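Gluconate kinase (Lactobacillus acidophilus, PDB 3LL3) binds ATP and D-xylulose and probably transfers the gamma-phosphate of ATP to a sugar or sugar acid such as xylulose or gluconate. Local coordinates at residues F53-Q57 and Y221-L225; L321-Q325 and S406-R410; T326-R332 and P366-A371. Residues are numbered along the deposited sequence.

Contact 1 of 3, residues F53-Q57 and Y221-L225; sequences FDAVQ and YVKKL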
ATOM      1  N   PHE A  53      42.465  -9.122   5.750  1.00 33.27           N
ATOM      2  CA  PHE A  53      43.626  -9.204   6.621  1.00 34.65           C
ATOM      3  C   PHE A  53      44.645  -8.095   6.336  1.00 35.53           C
ATOM      4  O   PHE A  53      45.251  -7.567   7.258  1.00 34.73           O
ATOM      5  CB  PHE A  53      44.302 -10.574   6.549  1.00 35.86           C
ATOM      6  CG  PHE A  53      45.509 -10.681   7.429  1.00 35.22           C
ATOM      7  CD1 PHE A  53      46.782 -10.665   6.890  1.00 37.25           C
ATOM      8  CD2 PHE A  53      45.371 -10.755   8.805  1.00 34.79           C
ATOM      9  CE1 PHE A  53      47.896 -10.741   7.710  1.00 38.23           C
ATOM     10  CE2 PHE A  53      46.476 -10.829   9.626  1.00 34.60           C
ATOM     11  CZ  PHE A  53      47.739 -10.828   9.081  1.00 36.33           C
ATOM     12  N   ASP A  54      44.829  -7.753   5.061  1.00 36.35           N
ATOM     13  CA  ASP A  54      45.664  -6.610   4.690  1.00 36.80           C
ATOM     14  C   ASP A  54      45.126  -5.305   5.302  1.00 37.88           C
ATOM     15  O   ASP A  54      45.888  -4.501   5.841  1.00 38.70           O
ATOM     16  CB  ASP A  54      45.762  -6.482   3.166  1.00 39.01           C
ATOM     17  CG  ASP A  54      46.643  -7.565   2.529  1.00 43.07           C
ATOM     18  OD1 ASP A  54      47.264  -8.366   3.265  1.00 44.46           O
ATOM     19  OD2 ASP A  54      46.722  -7.612   1.285  1.00 44.04           O
ATOM     20  N   ALA A  55      43.817  -5.085   5.216  1.00 36.50           N
ATOM     21  CA  ALA A  55      43.223  -3.900   5.845  1.00 35.49           C
ATOM     22  C   ALA A  55      43.515  -3.910   7.344  1.00 34.14           C
ATOM     23  O   ALA A  55      43.875  -2.892   7.922  1.00 35.40           O
ATOM     24  CB  ALA A  55      41.722  -3.833   5.583  1.00 38.20           C
ATOM     25  N   VAL A  56      43.394  -5.080   7.961  1.00 33.17           N
ATOM     26  CA  VAL A  56      43.648  -5.242   9.389  1.00 34.60           C
ATOM     27  C   VAL A  56      45.067  -4.828   9.788  1.00 36.44           C
ATOM     28  O   VAL A  56      45.250  -4.113  10.775  1.00 35.59           O
ATOM     29  CB  VAL A  56      43.390  -6.699   9.848  1.00 32.68           C
ATOM     30  CG1 VAL A  56      44.028  -6.952  11.182  1.00 31.29           C
ATOM     31  CG2 VAL A  56      41.902  -6.963   9.918  1.00 31.94           C
ATOM     32  N   GLN A  57      46.072  -5.268   9.033  1.00 33.55           N
ATOM     33  CA  GLN A  57      47.451  -4.899   9.361  1.00 35.58           C
ATOM     34  C   GLN A  57      47.660  -3.406   9.206  1.00 35.16           C
ATOM     35  O   GLN A  57      48.367  -2.782   9.985  1.00 36.28           O
ATOM     36  CB  GLN A  57      48.447  -5.589   8.440  1.00 36.32           C
ATOM     37  CG  GLN A  57      48.358  -7.087   8.422  1.00 39.10           C
ATOM     38  CD  GLN A  57      49.282  -7.665   7.376  1.00 39.66           C
ATOM     39  OE1 GLN A  57      48.834  -8.222   6.377  1.00 43.96           O
ATOM     40  NE2 GLN A  57      50.577  -7.491   7.577  1.00 40.72           N
ATOM     41  N   TYR A 221      54.585 -10.339  12.313  1.00 42.59           N
ATOM     42  CA  TYR A 221      53.503  -9.368  12.413  1.00 42.39           C
ATOM     43  C   TYR A 221      53.685  -8.406  13.575  1.00 42.71           C
ATOM     44  O   TYR A 221      53.018  -7.381  13.631  1.00 46.00           O
ATOM     45  CB  TYR A 221      52.143 -10.071  12.464  1.00 40.39           C
ATOM     46  CG  TYR A 221      51.844 -10.789  11.184  1.00 39.66           C
ATOM     47  CD1 TYR A 221      51.592 -10.081  10.020  1.00 41.19           C
ATOM     48  CD2 TYR A 221      51.853 -12.172  11.124  1.00 38.93           C
ATOM     49  CE1 TYR A 221      51.342 -10.733   8.831  1.00 40.06           C
ATOM     50  CE2 TYR A 221      51.601 -12.833   9.943  1.00 41.03           C
ATOM     51  CZ  TYR A 221      51.347 -12.111   8.799  1.00 40.21           C
ATOM     52  OH  TYR A 221      51.100 -12.769   7.612  1.00 40.17           O
ATOM     53  N   VAL A 222      54.601  -8.717  14.490  1.00 43.64           N
ATOM     54  CA  VAL A 222      54.917  -7.781  15.568  1.00 43.01           C
ATOM     55  C   VAL A 222      55.568  -6.546  14.977  1.00 45.51           C
ATOM     56  O   VAL A 222      55.300  -5.408  15.391  1.00 42.62           O
ATOM     57  CB  VAL A 222      55.879  -8.387  16.600  1.00 43.37           C
ATOM     58  CG1 VAL A 222      56.482  -7.289  17.465  1.00 40.61           C
ATOM     59  CG2 VAL A 222      55.151  -9.415  17.453  1.00 44.41           C
ATOM     60  N   LYS A 223      56.431  -6.789  13.999  1.00 45.06           N
ATOM     61  CA  LYS A 223      57.096  -5.716  13.282  1.00 46.40           C
ATOM     62  C   LYS A 223      56.094  -4.986  12.394  1.00 44.63           C
ATOM     63  O   LYS A 223      55.972  -3.767  12.462  1.00 46.75           O
ATOM     64  CB  LYS A 223      58.229  -6.291  12.425  1.00 48.24           C
ATOM     65  CG  LYS A 223      59.052  -7.357  13.141  1.00 48.01           C
ATOM     66  CD  LYS A 223      60.008  -8.091  12.190  1.00 53.14           C
ATOM     67  CE  LYS A 223      60.899  -9.079  12.956  1.00 55.38           C
ATOM     68  NZ  LYS A 223      61.711  -8.415  14.034  1.00 58.46           N
ATOM     69  N   LYS A 224      55.376  -5.740  11.565  1.00 44.40           N
ATOM     70  CA  LYS A 224      54.501  -5.148  10.561  1.00 43.29           C
ATOM     71  C   LYS A 224      53.402  -4.294  11.184  1.00 44.79           C
ATOM     72  O   LYS A 224      52.977  -3.307  10.592  1.00 46.22           O
ATOM     73  CB  LYS A 224      53.860  -6.224   9.675  1.00 44.23           C
ATOM     74  CG  LYS A 224      54.832  -6.957   8.754  1.00 45.47           C
ATOM     75  CD  LYS A 224      54.091  -7.768   7.703  1.00 46.74           C
ATOM     76  CE  LYS A 224      55.026  -8.750   6.992  1.00 46.41           C
ATOM     77  NZ  LYS A 224      54.402  -9.354   5.775  1.00 50.00           N
ATOM     78  N   LEU A 225      52.936  -4.685  12.368  1.00 43.00           N
ATOM     79  CA  LEU A 225      51.824  -3.996  13.009  1.00 42.02           C
ATOM     80  C   LEU A 225      52.295  -2.842  13.903  1.00 41.40           C
ATOM     81  O   LEU A 225      51.511  -1.976  14.287  1.00 38.85           O
ATOM     82  CB  LEU A 225      50.977  -4.983  13.813  1.00 41.45           C
ATOM     83  CG  LEU A 225      50.367  -6.172  13.074  1.00 42.88           C
ATOM     84  CD1 LEU A 225      49.246  -6.754  13.907  1.00 40.06           C
ATOM     85  CD2 LEU A 225      49.852  -5.786  11.689  1.00 42.10           C
TER

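Contact 2 of 3, residues L321-Q325 and S406-R410; sequences LDVAQ and SDFVR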
ATOM      1  N   LEU A 321      11.832  14.562   7.731  1.00 29.44           N
ATOM      2  CA  LEU A 321      11.359  14.545   9.103  1.00 27.40           C
ATOM      3  C   LEU A 321      10.442  15.736   9.371  1.00 28.36           C
ATOM      4  O   LEU A 321       9.398  15.599  10.002  1.00 26.72           O
ATOM      5  CB  LEU A 321      12.552  14.588  10.056  1.00 29.42           C
ATOM      6  CG  LEU A 321      13.430  13.343   9.987  1.00 28.44           C
ATOM      7  CD1 LEU A 321      14.656  13.522  10.860  1.00 31.76           C
ATOM      8  CD2 LEU A 321      12.626  12.121  10.413  1.00 25.95           C
ATOM      9  N   ASP A 322      10.847  16.908   8.898  1.00 31.26           N
ATOM     10  CA  ASP A 322      10.034  18.112   9.080  1.00 33.72           C
ATOM     11  C   ASP A 322       8.637  17.895   8.492  1.00 31.60           C
ATOM     12  O   ASP A 322       7.625  18.164   9.145  1.00 32.64           O
ATOM     13  CB  ASP A 322      10.699  19.341   8.443  1.00 33.02           C
ATOM     14  CG  ASP A 322      11.909  19.833   9.226  1.00 39.38           C
ATOM     15  OD1 ASP A 322      12.035  19.497  10.432  1.00 36.63           O
ATOM     16  OD2 ASP A 322      12.734  20.563   8.627  1.00 40.62           O
ATOM     17  N   VAL A 323       8.575  17.387   7.268  1.00 31.04           N
ATOM     18  CA  VAL A 323       7.268  17.177   6.633  1.00 29.64           C
ATOM     19  C   VAL A 323       6.445  16.126   7.368  1.00 30.41           C
ATOM     20  O   VAL A 323       5.249  16.319   7.621  1.00 28.69           O
ATOM     21  CB  VAL A 323       7.412  16.785   5.168  1.00 32.07           C
ATOM     22  CG1 VAL A 323       6.044  16.523   4.561  1.00 31.90           C
ATOM     23  CG2 VAL A 323       8.145  17.884   4.403  1.00 33.06           C
ATOM     24  N   ALA A 324       7.089  15.010   7.712  1.00 31.36           N
ATOM     25  CA  ALA A 324       6.414  13.923   8.422  1.00 29.89           C
ATOM     26  C   ALA A 324       5.768  14.424   9.709  1.00 27.58           C
ATOM     27  O   ALA A 324       4.654  14.033  10.057  1.00 27.40           O
ATOM     28  CB  ALA A 324       7.391  12.788   8.724  1.00 25.85           C
ATOM     29  N   GLN A 325       6.467  15.302  10.408  1.00 29.65           N
ATOM     30  CA  GLN A 325       5.953  15.831  11.669  1.00 31.05           C
ATOM     31  C   GLN A 325       4.689  16.674  11.530  1.00 31.28           C
ATOM     32  O   GLN A 325       3.973  16.848  12.512  1.00 33.48           O
ATOM     33  CB  GLN A 325       7.043  16.602  12.424  1.00 31.65           C
ATOM     34  CG  GLN A 325       8.173  15.704  12.888  1.00 33.03           C
ATOM     35  CD  GLN A 325       9.282  16.459  13.583  1.00 35.12           C
ATOM     36  OE1 GLN A 325      10.403  16.561  13.069  1.00 36.33           O
ATOM     37  NE2 GLN A 325       8.978  16.998  14.758  1.00 33.65           N
ATOM     38  N   SER A 406      17.375  11.848  15.157  1.00 28.29           N
ATOM     39  CA  SER A 406      16.506  12.960  15.500  1.00 28.72           C
ATOM     40  C   SER A 406      15.736  12.723  16.790  1.00 28.54           C
ATOM     41  O   SER A 406      15.383  11.598  17.114  1.00 24.19           O
ATOM     42  CB  SER A 406      15.505  13.199  14.375  1.00 27.19           C
ATOM     43  OG  SER A 406      14.564  12.144  14.372  1.00 25.88           O
ATOM     44  N   ASP A 407      15.467  13.803  17.516  1.00 25.91           N
ATOM     45  CA  ASP A 407      14.543  13.756  18.641  1.00 26.56           C
ATOM     46  C   ASP A 407      13.166  13.217  18.262  1.00 24.95           C
ATOM     47  O   ASP A 407      12.493  12.583  19.065  1.00 25.01           O
ATOM     48  CB  ASP A 407      14.352  15.160  19.230  1.00 27.67           C
ATOM     49  CG  ASP A 407      15.499  15.576  20.098  1.00 32.36           C
ATOM     50  OD1 ASP A 407      16.417  14.753  20.322  1.00 29.83           O
ATOM     51  OD2 ASP A 407      15.473  16.727  20.557  1.00 34.88           O
ATOM     52  N   PHE A 408      12.710  13.533  17.060  1.00 25.57           N
ATOM     53  CA  PHE A 408      11.390  13.101  16.642  1.00 24.57           C
ATOM     54  C   PHE A 408      11.326  11.549  16.604  1.00 25.48           C
ATOM     55  O   PHE A 408      10.412  10.916  17.150  1.00 24.02           O
ATOM     56  CB  PHE A 408      11.051  13.706  15.277  1.00 27.27           C
ATOM     57  CG  PHE A 408       9.808  13.127  14.652  1.00 28.55           C
ATOM     58  CD1 PHE A 408       8.579  13.265  15.272  1.00 31.09           C
ATOM     59  CD2 PHE A 408       9.871  12.449  13.444  1.00 28.82           C
ATOM     60  CE1 PHE A 408       7.424  12.716  14.703  1.00 29.83           C
ATOM     61  CE2 PHE A 408       8.726  11.911  12.858  1.00 28.45           C
ATOM     62  CZ  PHE A 408       7.501  12.038  13.490  1.00 27.30           C
ATOM     63  N   VAL A 409      12.311  10.944  15.971  1.00 22.15           N
ATOM     64  CA  VAL A 409      12.321   9.477  15.881  1.00 26.48           C
ATOM     65  C   VAL A 409      12.570   8.837  17.248  1.00 23.78           C
ATOM     66  O   VAL A 409      11.959   7.838  17.590  1.00 22.85           O
ATOM     67  CB  VAL A 409      13.321   8.978  14.830  1.00 24.84           C
ATOM     68  CG1 VAL A 409      13.461   7.426  14.854  1.00 25.18           C
ATOM     69  CG2 VAL A 409      12.876   9.450  13.447  1.00 23.55           C
ATOM     70  N   ARG A 410      13.445   9.431  18.045  1.00 25.11           N
ATOM     71  CA  ARG A 410      13.688   8.909  19.383  1.00 23.31           C
ATOM     72  C   ARG A 410      12.399   8.880  20.180  1.00 24.56           C
ATOM     73  O   ARG A 410      12.070   7.875  20.812  1.00 23.72           O
ATOM     74  CB  ARG A 410      14.761   9.737  20.093  1.00 25.33           C
ATOM     75  CG  ARG A 410      16.142   9.517  19.512  1.00 24.57           C
ATOM     76  CD  ARG A 410      17.122  10.582  19.949  1.00 27.37           C
ATOM     77  NE  ARG A 410      18.462  10.295  19.447  1.00 27.46           N
ATOM     78  CZ  ARG A 410      19.547  10.981  19.795  1.00 32.69           C
ATOM     79  NH1 ARG A 410      19.437  12.007  20.640  1.00 32.84           N
ATOM     80  NH2 ARG A 410      20.737  10.648  19.307  1.00 32.76           N
TER

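Contact 3 of 3, residues T326-R332 and P366-A371; sequences TAPAGSR and PEMARA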
ATOM      1  N   THR A 326       4.389  17.180  10.331  1.00 30.41           N
ATOM      2  CA  THR A 326       3.139  17.919  10.156  1.00 30.60           C
ATOM      3  C   THR A 326       1.907  17.020  10.062  1.00 32.72           C
ATOM      4  O   THR A 326       0.788  17.517  10.022  1.00 31.85           O
ATOM      5  CB  THR A 326       3.169  18.895   8.964  1.00 32.05           C
ATOM      6  OG1 THR A 326       3.286  18.169   7.739  1.00 33.63           O
ATOM      7  CG2 THR A 326       4.323  19.868   9.086  1.00 30.95           C
ATOM      8  N   ALA A 327       2.092  15.699  10.025  1.00 28.94           N
ATOM      9  CA  ALA A 327       0.935  14.801  10.075  1.00 26.30           C
ATOM     10  C   ALA A 327       0.679  14.404  11.521  1.00 27.74           C
ATOM     11  O   ALA A 327       1.602  14.406  12.326  1.00 28.66           O
ATOM     12  CB  ALA A 327       1.175  13.560   9.210  1.00 27.11           C
ATOM     13  N   PRO A 328      -0.571  14.064  11.869  1.00 26.82           N
ATOM     14  CA  PRO A 328      -0.793  13.662  13.262  1.00 27.74           C
ATOM     15  C   PRO A 328      -0.199  12.287  13.541  1.00 29.32           C
ATOM     16  O   PRO A 328      -0.039  11.485  12.620  1.00 28.06           O
ATOM     17  CB  PRO A 328      -2.318  13.596  13.374  1.00 26.76           C
ATOM     18  CG  PRO A 328      -2.778  13.295  11.962  1.00 28.53           C
ATOM     19  CD  PRO A 328      -1.798  13.990  11.056  1.00 28.50           C
ATOM     20  N   ALA A 329       0.137  12.038  14.802  1.00 28.61           N
ATOM     21  CA  ALA A 329       0.562  10.729  15.250  1.00 27.70           C
ATOM     22  C   ALA A 329      -0.446   9.687  14.777  1.00 27.10           C
ATOM     23  O   ALA A 329      -1.644   9.805  15.038  1.00 26.86           O
ATOM     24  CB  ALA A 329       0.666  10.715  16.779  1.00 30.15           C
ATOM     25  N   GLY A 330       0.043   8.668  14.076  1.00 26.24           N
ATOM     26  CA  GLY A 330      -0.808   7.592  13.605  1.00 25.25           C
ATOM     27  C   GLY A 330      -1.125   7.757  12.132  1.00 24.63           C
ATOM     28  O   GLY A 330      -1.727   6.874  11.525  1.00 25.38           O
ATOM     29  N   SER A 331      -0.724   8.892  11.566  1.00 22.80           N
ATOM     30  CA  SER A 331      -0.892   9.188  10.141  1.00 25.99           C
ATOM     31  C   SER A 331      -2.328   8.979   9.629  1.00 27.69           C
ATOM     32  O   SER A 331      -2.536   8.529   8.494  1.00 26.70           O
ATOM     33  CB  SER A 331       0.084   8.358   9.295  1.00 24.49           C
ATOM     34  OG  SER A 331       1.438   8.529   9.707  1.00 26.36           O
ATOM     35  N   ARG A 332      -3.304   9.299  10.467  1.00 25.02           N
ATOM     36  CA  ARG A 332      -4.712   9.079  10.140  1.00 27.44           C
ATOM     37  C   ARG A 332      -4.975   7.630   9.755  1.00 29.07           C
ATOM     38  O   ARG A 332      -5.753   7.340   8.835  1.00 27.36           O
ATOM     39  CB  ARG A 332      -5.156  10.016   9.019  1.00 28.03           C
ATOM     40  CG  ARG A 332      -4.856  11.484   9.297  1.00 29.14           C
ATOM     41  CD  ARG A 332      -5.502  12.377   8.246  1.00 30.60           C
ATOM     42  NE  ARG A 332      -4.975  13.729   8.327  1.00 31.83           N
ATOM     43  CZ  ARG A 332      -5.509  14.679   9.086  1.00 37.43           C
ATOM     44  NH1 ARG A 332      -6.597  14.414   9.810  1.00 38.35           N
ATOM     45  NH2 ARG A 332      -4.967  15.888   9.117  1.00 39.04           N
ATOM     46  N   PRO A 366       2.414  14.479   3.885  1.00 28.99           N
ATOM     47  CA  PRO A 366       2.880  14.287   5.265  1.00 30.08           C
ATOM     48  C   PRO A 366       2.424  12.963   5.867  1.00 26.89           C
ATOM     49  O   PRO A 366       3.202  12.337   6.568  1.00 26.29           O
ATOM     50  CB  PRO A 366       2.249  15.472   5.999  1.00 29.60           C
ATOM     51  CG  PRO A 366       2.231  16.545   4.955  1.00 31.83           C
ATOM     52  CD  PRO A 366       1.822  15.815   3.698  1.00 29.82           C
ATOM     53  N   GLU A 367       1.182  12.563   5.613  1.00 26.13           N
ATOM     54  CA  GLU A 367       0.674  11.278   6.088  1.00 25.42           C
ATOM     55  C   GLU A 367       1.481  10.092   5.541  1.00 25.94           C
ATOM     56  O   GLU A 367       1.726   9.127   6.260  1.00 25.49           O
ATOM     57  CB  GLU A 367      -0.801  11.101   5.709  1.00 27.79           C
ATOM     58  CG  GLU A 367      -1.802  11.860   6.597  1.00 25.85           C
ATOM     59  CD  GLU A 367      -1.736  13.372   6.423  1.00 28.99           C
ATOM     60  OE1 GLU A 367      -1.374  13.865   5.329  1.00 28.53           O
ATOM     61  OE2 GLU A 367      -2.051  14.069   7.395  1.00 29.52           O
HETATM   62  N   MSE A 368       1.885  10.149   4.273  1.00 24.53           N
HETATM   63  CA  MSE A 368       2.669   9.048   3.715  1.00 25.96           C
HETATM   64  C   MSE A 368       4.067   9.030   4.280  1.00 25.16           C
HETATM   65  O   MSE A 368       4.573   7.965   4.599  1.00 23.04           O
HETATM   66  CB  MSE A 368       2.705   9.075   2.196  1.00 24.17           C
HETATM   67  CG  MSE A 368       1.280   8.922   1.623  1.00 30.75           C
HETATM   68 SE   MSE A 368       1.275   8.764  -0.304  1.00 45.16          SE
HETATM   69  CE  MSE A 368       1.920   6.908  -0.487  1.00 25.40           C
ATOM     70  N   ALA A 369       4.669  10.214   4.417  1.00 26.01           N
ATOM     71  CA  ALA A 369       6.008  10.345   4.983  1.00 27.26           C
ATOM     72  C   ALA A 369       6.029   9.790   6.390  1.00 25.34           C
ATOM     73  O   ALA A 369       6.905   9.009   6.744  1.00 25.93           O
ATOM     74  CB  ALA A 369       6.462  11.816   4.994  1.00 29.37           C
ATOM     75  N   ARG A 370       5.056  10.199   7.197  1.00 25.53           N
ATOM     76  CA  ARG A 370       5.036   9.773   8.580  1.00 25.51           C
ATOM     77  C   ARG A 370       4.718   8.288   8.715  1.00 23.64           C
ATOM     78  O   ARG A 370       5.257   7.621   9.588  1.00 22.26           O
ATOM     79  CB  ARG A 370       4.078  10.608   9.440  1.00 22.74           C
ATOM     80  CG  ARG A 370       4.331  10.330  10.900  1.00 26.34           C
ATOM     81  CD  ARG A 370       3.190  10.649  11.817  1.00 26.07           C
ATOM     82  NE  ARG A 370       3.386  11.925  12.446  1.00 33.03           N
ATOM     83  CZ  ARG A 370       3.653  12.117  13.734  1.00 31.94           C
ATOM     84  NH1 ARG A 370       3.737  11.114  14.593  1.00 30.49           N
ATOM     85  NH2 ARG A 370       3.811  13.344  14.156  1.00 28.32           N
ATOM     86  N   ALA A 371       3.830   7.781   7.865  1.00 23.59           N
ATOM     87  CA  ALA A 371       3.491   6.364   7.893  1.00 22.84           C
ATOM     88  C   ALA A 371       4.728   5.518   7.660  1.00 22.20           C
ATOM     89  O   ALA A 371       4.843   4.439   8.231  1.00 22.03           O
ATOM     90  CB  ALA A 371       2.405   6.018   6.845  1.00 22.32           C
TER

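Contact 1 of 3, residues F53-Q57 and Y221-L225
Two helical turns meet here at a steep inclination: the axes of Phe53–Gln57 and Tyr221–Leu225 run at 66° to each other and come no closer than 11.5 Å. The segments are nearest at Gln57 and Leu225, whose CA atoms are 5.8 Å apart, and there Leu225 CD2 rests on Gln57 CA and CB, 3.5 Å from each; side chains fill the wider part. Large rings do part of this work. Phe53 presents its edge to the face of Tyr221 in an offset edge-to-face pair, with centroids 5.3 Å apart, planes at 89°, and Phe53 CZ lying 3.6 Å from Tyr221 CE1. Gln57 NE2 reaches the edge of the tyrosine ring, 3.6 Å from Tyr221 CE1, and the aliphatic part of Lys224, 3.5 Å from Lys224 CD. The contact is thus made by van der Waals and aromatic packing, with the amide of Gln57 lying against the ring edge and the Lys224 chain. In the N-terminal FGGY domain, helix 157-166 packs against both segments, with Leu165 against Phe53, Tyr221 and Leu225, and Arg164 hydrogen-bonded to Tyr221 OH; Leu225 O is tied back to Thr64, farther along helix 49-65.

Contact 2 of 3, residues L321-Q325 and S406-R410
How rotamers fit one aromatic ring between two helices is well illustrated by Phe408. Its chi1 is t and its CA–CB bond points toward Leu321–Gln325, which carries the ring across the gap while the backbones remain apart; the nearest CA pair, Leu321 and Phe408, is separated by 7.7 Å. Gln325, in m with an extended t chi2, lays its CG over the ring, 3.4 Å from the centroid of Phe408 and 9° off the normal, a CH-pi contact made by the aliphatic part of a polar side chain. Leu321 adopts the mt rotamer and splays its two methyls. Its CD2 meets the edge of the ring, 4.1 Å from Phe408 CD2, and also lies 4.0 Å from Val409 CG2, whereas Leu321 CD1 sits 3.6 Å from Ser406 CB. Ala324 CB adds a looser touch, 4.4 Å from Phe408 CE2.

Ser406 has a second task as N-cap of the helix that follows: with chi1 in p, its OG accepts a hydrogen bond from Val409 N at 3.0 Å, satisfying an amide of the first turn. Leu321 also belongs to the ATP pocket and touches the bound nucleotide, so this packing reaches the edge of the site.

Within the C-terminal domain, the contact joins helix 317-325 to the start of helix 407-417. Helix 365-388 packs against both, through Ile373 on Leu321 and Ala324 and through Arg370 on Phe408, while Phe303 of helix 300-311 also touches Leu321.

Contact 3 of 3, residues T326-R332 and P366-A371
Polar groups buried beside a helix must find partners, and the irregular segment Thr326–Arg332 illustrates how a loop provides for them. One bond directly joins its charges to the helix Pro366–Ala371: Arg332 NE donates to Glu367 OE2 at 3.1 Å, within a salt bridge. The other carboxylate oxygen, Glu367 OE1, accepts from Gln364 N, just before the segment. Ser331 OG lies only 3.1 Å from Ala371 N, but the angle is poor and that amide is already bonded to Glu367 O at 3.0 Å; the hydroxyl's partner is instead Glu374, farther along the helix. The same Glu374 accepts from Gly330 N and forms a salt bridge with Arg370 NH1. The Arg370 side chain runs along the loop, with Ala327 O 3.1 Å from both its NE and its NH2; Pro328 O and Ala329 CA lie over the guanidinium face, the latter 3.3 Å from Arg370 NH1. Thr326 OG1 is bonded back to Val323 O in the preceding helix. Apolar contact completes the fit, with Ala327 CB 3.9 Å from Pro366 CB. The loop contains a type II beta turn, Pro328 to Ser331, closed by Ser331 N to Pro328 O at 2.9 Å, with Gly330 at its third position in the positive-phi conformation characteristic of this turn. Linking helix 317-325 to strand 335-337, it is fastened to the start of helix 365-388 in the C-terminal FGGY domain, away from the ligand sites.

How the contacts relate
From the N terminus, contact 1 closes first, bringing helix 49-65 together with helix 219-225 across 163 intervening residues of the N-terminal FGGY domain. It is complete before either of the others opens, and lies about 44 Å from contact 2 and 51 Å from contact 3, centre to centre. In the C-terminal domain the chain opens contact 2 at 321-325 and runs directly into 326-332, which opens contact 3. Helix 365-388 closes contact 3 first, and 406-410 then closes contact 2 around it. The two are also neighbours in space, with centres about 11 Å apart, and they touch through Arg370, which meets both Ala324 and Phe408, joining three helices and a loop.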